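Local coordinates for L-amino acid deaminase (Proteus vulgaris, PDB 5I39), which probably catalyses the oxidative deamination of L-amino acids as a membrane-bound, FAD-dependent oxidoreductase, at residues F284-E287 and Y293-S296. Numbering follows the deposited sequence.
Sequences FFRE and YATS
Tyr-293 lies against Glu-287 and Phe-285 of the partner strand in a beta hairpin. One face of its ring carries a CH-pi contact from Glu-287 CA, 4.0 Å from the ring centroid, and the aliphatic part of the glutamate continues over the ring toward the hydroxyl. A long side chain with a polar end suits this partly exposed place: a water links Glu-287 OE2 to Tyr-293 OH, which is also hydrogen-bonded to Gly-274 N. With CG set between the backbone N and the carbonyl carbon (chi1 61°), the Phe-285 ring lies alongside that of Tyr-293, CD1 being 3.7 Å from Tyr-293 CD2, the planes inclined at 64°. Ala-294 forms the hydrogen-bonded pair with Arg-286: Arg-286 N to Ala-294 O and Ala-294 N to Arg-286 O are each 2.9 Å. Its small methyl leaves room for the guanidinium, Arg-286 NH2 lying 3.5 Å from Ala-294 CB. Bent at chi3, this buried, many-donor cation salt-bridges Asp-185 and hydrogen-bonds Ser-183 OG and the carbonyl of FAD-binding Tyr-80. Thr-295 directs OG1 to Phe-284 O (2.7 Å), giving its buried hydroxyl an acceptor. Ser-296 O meets the Phe-284 ring edge, a water lies between Ser-296 O and Phe-284 N, and Ser-262 O satisfies the buried serine hydroxyl. Strands 276-279 and 257-266 flank the hairpin, while helix 318-331 packs on Phe-285 and Thr-295.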
ATOM      1  N   PHE A 284     -10.439 -14.660   5.931  1.00 10.56           N
ATOM      2  CA  PHE A 284     -10.260 -13.266   5.528  1.00 10.27           C
ATOM      3  C   PHE A 284     -10.765 -13.082   4.114  1.00 10.09           C
ATOM      4  O   PHE A 284     -10.309 -13.778   3.209  1.00 11.50           O
ATOM      5  CB  PHE A 284      -8.781 -12.872   5.579  1.00 11.28           C
ATOM      6  CG  PHE A 284      -8.116 -13.201   6.878  1.00 11.89           C
ATOM      7  CD1 PHE A 284      -8.435 -12.494   8.029  1.00 13.26           C
ATOM      8  CD2 PHE A 284      -7.187 -14.234   6.966  1.00 12.55           C
ATOM      9  CE1 PHE A 284      -7.842 -12.805   9.243  1.00 14.56           C
ATOM     10  CE2 PHE A 284      -6.587 -14.548   8.176  1.00 13.88           C
ATOM     11  CZ  PHE A 284      -6.911 -13.829   9.316  1.00 14.71           C
ATOM     12  N   PHE A 285     -11.692 -12.150   3.911  1.00  9.06           N
ATOM     13  CA  PHE A 285     -12.094 -11.793   2.556  1.00  9.10           C
ATOM     14  C   PHE A 285     -12.499 -10.336   2.437  1.00  8.61           C
ATOM     15  O   PHE A 285     -12.836  -9.683   3.429  1.00  8.48           O
ATOM     16  CB  PHE A 285     -13.194 -12.715   2.021  1.00 10.00           C
ATOM     17  CG  PHE A 285     -14.474 -12.683   2.806  1.00 10.85           C
ATOM     18  CD1 PHE A 285     -15.446 -11.723   2.553  1.00 11.36           C
ATOM     19  CD2 PHE A 285     -14.726 -13.646   3.778  1.00 11.64           C
ATOM     20  CE1 PHE A 285     -16.640 -11.715   3.265  1.00 12.38           C
ATOM     21  CE2 PHE A 285     -15.912 -13.642   4.494  1.00 12.52           C
ATOM     22  CZ  PHE A 285     -16.873 -12.679   4.235  1.00 12.48           C
ATOM     23  N   ARG A 286     -12.457  -9.855   1.199  1.00  8.56           N
ATOM     24  CA  ARG A 286     -12.733  -8.460   0.876  1.00  8.45           C
ATOM     25  C   ARG A 286     -13.381  -8.390  -0.496  1.00  8.52           C
ATOM     26  O   ARG A 286     -12.794  -8.839  -1.481  1.00  8.89           O
ATOM     27  CB  ARG A 286     -11.439  -7.648   0.863  1.00  8.59           C
ATOM     28  CG  ARG A 286     -11.631  -6.210   0.404  1.00  8.52           C
ATOM     29  CD  ARG A 286     -10.316  -5.497   0.211  1.00  8.46           C
ATOM     30  NE  ARG A 286      -9.504  -6.070  -0.859  1.00  8.53           N
ATOM     31  CZ  ARG A 286      -9.659  -5.843  -2.162  1.00  8.39           C
ATOM     32  NH1 ARG A 286     -10.635  -5.066  -2.636  1.00  8.39           N
ATOM     33  NH2 ARG A 286      -8.827  -6.424  -3.002  1.00  8.74           N
ATOM     34  N   GLU A 287     -14.570  -7.802  -0.573  1.00  8.41           N
ATOM     35  CA  GLU A 287     -15.226  -7.606  -1.859  1.00  8.80           C
ATOM     36  C   GLU A 287     -14.511  -6.525  -2.663  1.00  8.65           C
ATOM     37  O   GLU A 287     -14.254  -5.432  -2.161  1.00  8.77           O
ATOM     38  CB  GLU A 287     -16.689  -7.221  -1.683  1.00  9.89           C
ATOM     39  CG  GLU A 287     -17.454  -7.316  -2.996  1.00 11.36           C
ATOM     40  CD  GLU A 287     -18.893  -6.869  -2.912  1.00 12.93           C
ATOM     41  OE1 GLU A 287     -19.272  -6.209  -1.926  1.00 13.70           O
ATOM     42  OE2 GLU A 287     -19.641  -7.172  -3.862  1.00 14.63           O
ATOM     43  N   TYR A 293     -14.028 -11.379  -5.049  1.00  9.78           N
ATOM     44  CA  TYR A 293     -13.560 -11.369  -3.663  1.00  9.76           C
ATOM     45  C   TYR A 293     -12.097 -11.749  -3.546  1.00  9.37           C
ATOM     46  O   TYR A 293     -11.685 -12.831  -3.983  1.00 10.39           O
ATOM     47  CB  TYR A 293     -14.393 -12.313  -2.793  1.00 10.15           C
ATOM     48  CG  TYR A 293     -15.715 -11.726  -2.371  1.00 10.25           C
ATOM     49  CD1 TYR A 293     -16.788 -11.673  -3.257  1.00 10.46           C
ATOM     50  CD2 TYR A 293     -15.895 -11.208  -1.088  1.00 10.22           C
ATOM     51  CE1 TYR A 293     -18.006 -11.126  -2.880  1.00 10.77           C
ATOM     52  CE2 TYR A 293     -17.108 -10.660  -0.699  1.00 10.48           C
ATOM     53  CZ  TYR A 293     -18.159 -10.621  -1.598  1.00 10.53           C
ATOM     54  OH  TYR A 293     -19.360 -10.076  -1.209  1.00 11.17           O
ATOM     55  N   ALA A 294     -11.331 -10.859  -2.928  1.00  9.10           N
ATOM     56  CA  ALA A 294      -9.980 -11.157  -2.500  1.00  9.03           C
ATOM     57  C   ALA A 294     -10.044 -11.980  -1.218  1.00  9.13           C
ATOM     58  O   ALA A 294     -10.879 -11.731  -0.355  1.00  9.26           O
ATOM     59  CB  ALA A 294      -9.218  -9.868  -2.263  1.00  8.93           C
ATOM     60  N   THR A 295      -9.163 -12.966  -1.106  1.00  9.79           N
ATOM     61  CA  THR A 295      -9.067 -13.795   0.097  1.00 10.79           C
ATOM     62  C   THR A 295      -7.669 -14.393   0.192  1.00 12.19           C
ATOM     63  O   THR A 295      -6.927 -14.395  -0.776  1.00 12.34           O
ATOM     64  CB  THR A 295     -10.139 -14.916   0.105  1.00 10.87           C
ATOM     65  OG1 THR A 295     -10.034 -15.695   1.304  1.00 11.78           O
ATOM     66  CG2 THR A 295     -10.004 -15.838  -1.105  1.00 11.29           C
ATOM     67  N   SER A 296      -7.330 -14.919   1.362  1.00 14.15           N
ATOM     68  CA  SER A 296      -6.034 -15.569   1.588  1.00 15.05           C
ATOM     69  C   SER A 296      -6.036 -16.241   2.953  1.00 15.80           C
ATOM     70  O   SER A 296      -6.749 -15.787   3.837  1.00 14.34           O
ATOM     71  CB  SER A 296      -4.910 -14.531   1.531  1.00 15.94           C
ATOM     72  OG  SER A 296      -3.701 -15.014   2.084  1.00 16.71           O
TER
HETATM   73  O   HOH W   1      -9.135 -16.818   4.553  1.00 14.27           O
HETATM   74  O   HOH W   2     -20.999  -9.454  -3.231  1.00 14.34           O